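Local coordinates for 39 kDa initiator binding protein (Trichomonas vaginalis, PDB 1Q88), which probably binds the initiator element of core promoters through a separate N-terminal domain, the present fragment being its C-terminal part, at residues A[44-49]-A[57-62]; A[145-150]-A[159-164]. One frame throughout, in Å; residues are numbered along the deposited sequence.

Interaction 1 of 2, residues A[44-49]-A[57-62]; sequences FRLTQK and DFLIEK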
loop_
_atom_site.group_PDB
_atom_site.type_symbol
_atom_site.label_atom_id
_atom_site.label_comp_id
_atom_site.label_asym_id
_atom_site.label_seq_id
_atom_site.Cartn_x
_atom_site.Cartn_y
_atom_site.Cartn_z
ATOM N N PHE A 44 -13.101 -12.271 7.921
ATOM C CA PHE A 44 -13.847 -13.123 8.833
ATOM C C PHE A 44 -12.938 -13.568 9.974
ATOM O O PHE A 44 -13.327 -13.548 11.144
ATOM C CB PHE A 44 -14.387 -14.348 8.101
ATOM C CG PHE A 44 -15.148 -15.283 8.983
ATOM C CD1 PHE A 44 -16.386 -14.916 9.504
ATOM C CD2 PHE A 44 -14.609 -16.519 9.335
ATOM C CE1 PHE A 44 -17.077 -15.769 10.368
ATOM C CE2 PHE A 44 -15.286 -17.380 10.197
ATOM C CZ PHE A 44 -16.525 -17.003 10.716
ATOM N N ARG A 45 -11.717 -13.961 9.635
ATOM C CA ARG A 45 -10.771 -14.405 10.647
ATOM C C ARG A 45 -10.422 -13.322 11.674
ATOM O O ARG A 45 -9.940 -13.636 12.763
ATOM C CB ARG A 45 -9.495 -14.909 9.978
ATOM C CG ARG A 45 -8.490 -15.493 10.952
ATOM C CD ARG A 45 -7.460 -16.333 10.220
ATOM N NE ARG A 45 -6.415 -16.847 11.105
ATOM C CZ ARG A 45 -6.623 -17.683 12.119
ATOM N NH1 ARG A 45 -7.848 -18.115 12.398
ATOM N NH2 ARG A 45 -5.597 -18.103 12.850
ATOM N N LEU A 46 -10.673 -12.057 11.340
ATOM C CA LEU A 46 -10.364 -10.953 12.242
ATOM C C LEU A 46 -11.571 -10.404 13.000
ATOM O O LEU A 46 -11.464 -10.086 14.183
ATOM C CB LEU A 46 -9.726 -9.790 11.473
ATOM C CG LEU A 46 -8.446 -9.999 10.656
ATOM C CD1 LEU A 46 -8.104 -8.706 9.915
ATOM C CD2 LEU A 46 -7.303 -10.410 11.563
ATOM N N THR A 47 -12.714 -10.296 12.320
ATOM C CA THR A 47 -13.918 -9.735 12.926
ATOM C C THR A 47 -15.053 -10.696 13.257
ATOM O O THR A 47 -16.030 -10.289 13.882
ATOM C CB THR A 47 -14.529 -8.659 12.023
ATOM O OG1 THR A 47 -15.070 -9.283 10.853
ATOM C CG2 THR A 47 -13.477 -7.639 11.604
ATOM N N GLN A 48 -14.937 -11.953 12.842
ATOM C CA GLN A 48 -15.990 -12.952 13.066
ATOM C C GLN A 48 -17.263 -12.675 12.280
ATOM O O GLN A 48 -18.301 -13.279 12.539
ATOM C CB GLN A 48 -16.370 -13.062 14.537
ATOM C CG GLN A 48 -16.047 -14.396 15.150
ATOM C CD GLN A 48 -14.681 -14.399 15.770
ATOM O OE1 GLN A 48 -13.680 -14.124 15.102
ATOM N NE2 GLN A 48 -14.624 -14.699 17.065
ATOM N N LYS A 49 -17.190 -11.755 11.332
ATOM C CA LYS A 49 -18.334 -11.427 10.505
ATOM C C LYS A 49 -17.901 -11.607 9.068
ATOM O O LYS A 49 -16.709 -11.540 8.768
ATOM C CB LYS A 49 -18.741 -9.969 10.684
ATOM C CG LYS A 49 -19.091 -9.550 12.076
ATOM C CD LYS A 49 -19.354 -8.051 12.109
ATOM C CE LYS A 49 -19.951 -7.649 13.444
ATOM N NZ LYS A 49 -20.071 -6.175 13.601
ATOM N N ASP A 57 -10.528 0.873 16.156
ATOM C CA ASP A 57 -9.531 0.360 17.088
ATOM C C ASP A 57 -9.496 -1.152 17.121
ATOM O O ASP A 57 -8.437 -1.750 17.287
ATOM C CB ASP A 57 -9.819 0.875 18.498
ATOM C CG ASP A 57 -9.504 2.344 18.652
ATOM O OD1 ASP A 57 -9.924 2.938 19.671
ATOM O OD2 ASP A 57 -8.825 2.903 17.761
ATOM N N PHE A 58 -10.659 -1.775 16.983
ATOM C CA PHE A 58 -10.718 -3.223 17.023
ATOM C C PHE A 58 -9.958 -3.825 15.844
ATOM O O PHE A 58 -9.120 -4.709 16.019
ATOM C CB PHE A 58 -12.176 -3.680 17.023
ATOM C CG PHE A 58 -12.345 -5.163 17.158
ATOM C CD1 PHE A 58 -12.363 -5.978 16.033
ATOM C CD2 PHE A 58 -12.488 -5.746 18.408
ATOM C CE1 PHE A 58 -12.526 -7.361 16.150
ATOM C CE2 PHE A 58 -12.651 -7.127 18.540
ATOM C CZ PHE A 58 -12.670 -7.937 17.406
ATOM N N LEU A 59 -10.242 -3.321 14.648
ATOM C CA LEU A 59 -9.610 -3.802 13.427
ATOM C C LEU A 59 -8.087 -3.628 13.452
ATOM O O LEU A 59 -7.342 -4.566 13.166
ATOM C CB LEU A 59 -10.184 -3.048 12.224
ATOM C CG LEU A 59 -10.507 -3.795 10.926
ATOM C CD1 LEU A 59 -10.065 -2.925 9.773
ATOM C CD2 LEU A 59 -9.825 -5.146 10.869
ATOM N N ILE A 60 -7.642 -2.417 13.785
ATOM C CA ILE A 60 -6.221 -2.088 13.840
ATOM C C ILE A 60 -5.477 -3.052 14.757
ATOM O O ILE A 60 -4.383 -3.512 14.432
ATOM C CB ILE A 60 -5.994 -0.643 14.368
ATOM C CG1 ILE A 60 -6.810 0.354 13.547
ATOM C CG2 ILE A 60 -4.525 -0.271 14.280
ATOM C CD1 ILE A 60 -6.292 0.582 12.179
ATOM N N GLU A 61 -6.081 -3.367 15.899
ATOM C CA GLU A 61 -5.447 -4.257 16.858
ATOM C C GLU A 61 -5.315 -5.699 16.388
ATOM O O GLU A 61 -4.263 -6.324 16.558
ATOM C CB GLU A 61 -6.203 -4.237 18.172
ATOM C CG GLU A 61 -5.558 -5.139 19.198
ATOM C CD GLU A 61 -6.092 -4.916 20.585
ATOM O OE1 GLU A 61 -5.529 -5.518 21.528
ATOM O OE2 GLU A 61 -7.073 -4.148 20.728
ATOM N N LYS A 62 -6.394 -6.224 15.821
ATOM C CA LYS A 62 -6.414 -7.587 15.321
ATOM C C LYS A 62 -5.516 -7.733 14.089
ATOM O O LYS A 62 -4.845 -8.751 13.925
ATOM C CB LYS A 62 -7.853 -7.979 14.994
ATOM C CG LYS A 62 -8.702 -8.258 16.219
ATOM C CD LYS A 62 -8.381 -9.640 16.759
ATOM C CE LYS A 62 -9.015 -9.882 18.120
ATOM N NZ LYS A 62 -8.393 -9.028 19.176
#
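Leu46 and Thr47, in the last turn of helix 29-47, pack against Phe58, Leu59 and Lys62 of helix 56-67. The contact closes a helix-strand-helix unit in which the chain passes through strand 53-55 between the two helices. Across this small interface methyls, a ring edge and methylenes meet each other and two backbone carbonyls.

Leu46 reaches the second helix with both branches. A chi1 of -57° sets its CG anti to the carbonyl carbon, and from there the two methyls diverge to different residues. CD1 meets CD2 of Leu59 at 4.1 Å, the two leucine side chains crossing at about a right angle, while CD2 of Leu46 rests 3.8 Å from the backbone O of Lys62. Thr47 adds a more distant methyl, its CG2 standing 4.5 Å from CD2 of Leu59. Both Thr47 and Leu59 also touch Val54 of the intervening strand, and Leu59 also touches Met85.

Phe58 presents its edge rather than a face. With CG opposite its backbone N (chi1 -176°), the ring extends to the end of the first helix, where CE1 lies 3.5 Å from O of Leu46 and 4.2 Å from CA of Thr47, both near the ring plane. The aliphatic part of Lys62 borders the same carbonyl, its CG 3.9 Å from O of Leu46. The chain then bends at chi2 and chi4 and carries NZ off to a long, weak ion pair with Glu65.

Past Thr47 the helix stops at Gln48, whose phi is positive. The Thr47 hydroxyl is engaged at this exit: OG1 is hydrogen-bonded to O of Trp43 one turn back, and in an ST turn it accepts the backbone N-H of Lys49, with 3.3 Å between Lys49 N and Thr47 OG1.

Interaction 2 of 2, residues A[145-150]-A[159-164]; sequences SISGWF and ILKTPT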
loop_
_atom_site.group_PDB
_atom_site.type_symbol
_atom_site.label_atom_id
_atom_site.label_comp_id
_atom_site.label_asym_id
_atom_site.label_seq_id
_atom_site.Cartn_x
_atom_site.Cartn_y
_atom_site.Cartn_z
ATOM N N SER A 145 5.265 20.248 -8.210
ATOM C CA SER A 145 5.615 19.412 -7.059
ATOM C C SER A 145 5.648 17.937 -7.463
ATOM O O SER A 145 5.674 17.610 -8.651
ATOM C CB SER A 145 4.605 19.619 -5.918
ATOM O OG SER A 145 3.320 19.130 -6.266
ATOM N N ILE A 146 5.654 17.051 -6.473
ATOM C CA ILE A 146 5.684 15.615 -6.730
ATOM C C ILE A 146 4.886 14.872 -5.671
ATOM O O ILE A 146 5.321 14.770 -4.528
ATOM C CB ILE A 146 7.129 15.078 -6.720
ATOM C CG1 ILE A 146 7.885 15.615 -7.934
ATOM C CG2 ILE A 146 7.127 13.551 -6.715
ATOM C CD1 ILE A 146 9.325 15.167 -7.994
ATOM N N SER A 147 3.721 14.356 -6.049
ATOM C CA SER A 147 2.882 13.626 -5.107
ATOM C C SER A 147 2.533 12.243 -5.638
ATOM O O SER A 147 2.552 12.002 -6.844
ATOM C CB SER A 147 1.593 14.395 -4.830
ATOM O OG SER A 147 0.753 14.383 -5.970
ATOM N N GLY A 148 2.221 11.332 -4.724
ATOM C CA GLY A 148 1.861 9.984 -5.112
ATOM C C GLY A 148 0.800 9.420 -4.186
ATOM O O GLY A 148 0.851 9.611 -2.972
ATOM N N TRP A 149 -0.173 8.723 -4.752
ATOM C CA TRP A 149 -1.226 8.137 -3.943
ATOM C C TRP A 149 -1.768 6.876 -4.616
ATOM O O TRP A 149 -1.462 6.597 -5.776
ATOM C CB TRP A 149 -2.345 9.169 -3.719
ATOM C CG TRP A 149 -3.088 9.541 -4.964
ATOM C CD1 TRP A 149 -4.218 8.947 -5.450
ATOM C CD2 TRP A 149 -2.690 10.510 -5.942
ATOM N NE1 TRP A 149 -4.543 9.480 -6.677
ATOM C CE2 TRP A 149 -3.623 10.441 -7.001
ATOM C CE3 TRP A 149 -1.632 11.424 -6.030
ATOM C CZ2 TRP A 149 -3.532 11.250 -8.134
ATOM C CZ3 TRP A 149 -1.541 12.231 -7.160
ATOM C CH2 TRP A 149 -2.488 12.135 -8.198
ATOM N N PHE A 150 -2.554 6.106 -3.876
ATOM C CA PHE A 150 -3.147 4.886 -4.405
ATOM C C PHE A 150 -4.594 5.154 -4.814
ATOM O O PHE A 150 -5.410 5.574 -3.999
ATOM C CB PHE A 150 -3.084 3.780 -3.352
ATOM C CG PHE A 150 -1.740 3.111 -3.246
ATOM C CD1 PHE A 150 -1.380 2.081 -4.125
ATOM C CD2 PHE A 150 -0.842 3.481 -2.257
ATOM C CE1 PHE A 150 -0.137 1.425 -4.010
ATOM C CE2 PHE A 150 0.400 2.834 -2.134
ATOM C CZ PHE A 150 0.746 1.805 -3.012
ATOM N N ILE A 159 -0.231 5.986 -8.181
ATOM C CA ILE A 159 -0.179 7.058 -9.166
ATOM C C ILE A 159 0.855 8.103 -8.756
ATOM O O ILE A 159 0.754 8.698 -7.679
ATOM C CB ILE A 159 -1.557 7.758 -9.278
ATOM C CG1 ILE A 159 -2.572 6.805 -9.916
ATOM C CG2 ILE A 159 -1.428 9.062 -10.058
ATOM C CD1 ILE A 159 -3.997 7.228 -9.758
ATOM N N LEU A 160 1.843 8.328 -9.615
ATOM C CA LEU A 160 2.883 9.315 -9.341
ATOM C C LEU A 160 2.713 10.559 -10.194
ATOM O O LEU A 160 2.961 10.528 -11.394
ATOM C CB LEU A 160 4.263 8.723 -9.611
ATOM C CG LEU A 160 4.778 7.787 -8.526
ATOM C CD1 LEU A 160 6.000 7.052 -9.039
ATOM C CD2 LEU A 160 5.105 8.594 -7.270
ATOM N N LYS A 161 2.294 11.653 -9.571
ATOM C CA LYS A 161 2.109 12.909 -10.284
ATOM C C LYS A 161 3.418 13.685 -10.183
ATOM O O LYS A 161 3.824 14.113 -9.101
ATOM C CB LYS A 161 0.961 13.705 -9.653
ATOM C CG LYS A 161 0.211 14.618 -10.612
ATOM C CD LYS A 161 0.788 16.025 -10.670
ATOM C CE LYS A 161 0.286 16.906 -9.515
ATOM N NZ LYS A 161 0.996 16.690 -8.211
ATOM N N THR A 162 4.098 13.827 -11.313
ATOM C CA THR A 162 5.358 14.553 -11.349
ATOM C C THR A 162 5.248 15.707 -12.336
ATOM O O THR A 162 4.281 15.800 -13.098
ATOM C CB THR A 162 6.534 13.639 -11.773
ATOM O OG1 THR A 162 6.345 13.193 -13.120
ATOM C CG2 THR A 162 6.623 12.436 -10.854
ATOM N N PRO A 163 6.233 16.618 -12.321
ATOM C CA PRO A 163 6.218 17.765 -13.234
ATOM C C PRO A 163 6.090 17.297 -14.688
ATOM O O PRO A 163 5.230 17.775 -15.435
ATOM C CB PRO A 163 7.553 18.442 -12.946
ATOM C CG PRO A 163 7.749 18.153 -11.469
ATOM C CD PRO A 163 7.374 16.700 -11.388
ATOM N N THR A 164 6.942 16.346 -15.070
ATOM C CA THR A 164 6.941 15.795 -16.420
ATOM C C THR A 164 5.575 15.207 -16.813
ATOM O O THR A 164 5.051 15.503 -17.890
ATOM C CB THR A 164 8.055 14.720 -16.571
ATOM O OG1 THR A 164 7.620 13.690 -17.466
ATOM C CG2 THR A 164 8.408 14.121 -15.221
#
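Ser147 and Lys161 form one hydrogen-bonded pair of an antiparallel beta hairpin, and Trp149 with Ile159 forms the next, so that four backbone bonds tie strand 147-150 to strand 157-161. Lys161 N gives to O of Ser147 at 2.8 Å, and Ile159 N gives to O of Trp149, also at 2.8 Å. The return bonds, from Ser147 N to O of Lys161 and from Trp149 N to O of Ile159, are both 3.1 Å.

Two of these carbonyls also receive CA-H groups: CA of Gly148 lies 3.1 Å from O of Ile159, and CA of Ile146 meets O of Lys161. Gly148 faces Leu160 as the non-hydrogen-bonded pair, and the peptide groups of both turn outward to other partners.

Lys161, bent at chi2, chi3 and chi4, curls back along its face of the sheet, where NZ makes a weak bond to OG of Ser147 (3.2 Å). The hydroxyls of the flanking residues look elsewhere, Ser145 OG to OE1 of Gln142 and Thr162 OG1 to O of Gly165. On the same face as Lys161, Trp149 has its CG between backbone N and carbonyl carbon (chi1 67°), which lays the indole across the neighbouring strand. CG2 of Ile159 sits over its six-membered ring, 3.9 Å from the centroid, in a CH-pi contact, and CB of Lys161 approaches CZ3 obliquely.

Strand 147-150 is outermost in the five-stranded antiparallel sheet, yet Gly148 bonds through its backbone to Trp128 and Thr130 of a loop. On the other side of the hairpin, the backbone of Leu160 is hydrogen-bonded to that of Arg167 in strand 166-171, whose Ile166 and Lys168 pack on Ile159.

In the fold
The two interactions share no helix or strand; they lie on opposite sides of the chain's centre, 33 Å apart between centres and about 16 Å between nearest atoms. Interaction 1 lies among the helices that precede the five-stranded sheet and joins two of them by side chains that meet side chains and backbone carbonyls, burying 232 Å². Its leucines and threonine are buried, with an exposed phenylalanine at the border. Interaction 2 pairs neighbouring strands through their backbones and buries 501 Å². It is partly buried, its tryptophan and isoleucine at 159 enclosed while Ser147 and Lys161 are partly exposed. Backbone N-H and C=O groups bridge the strands directly, whereas in 44-49 the threonine hydroxyl serves its own helix end.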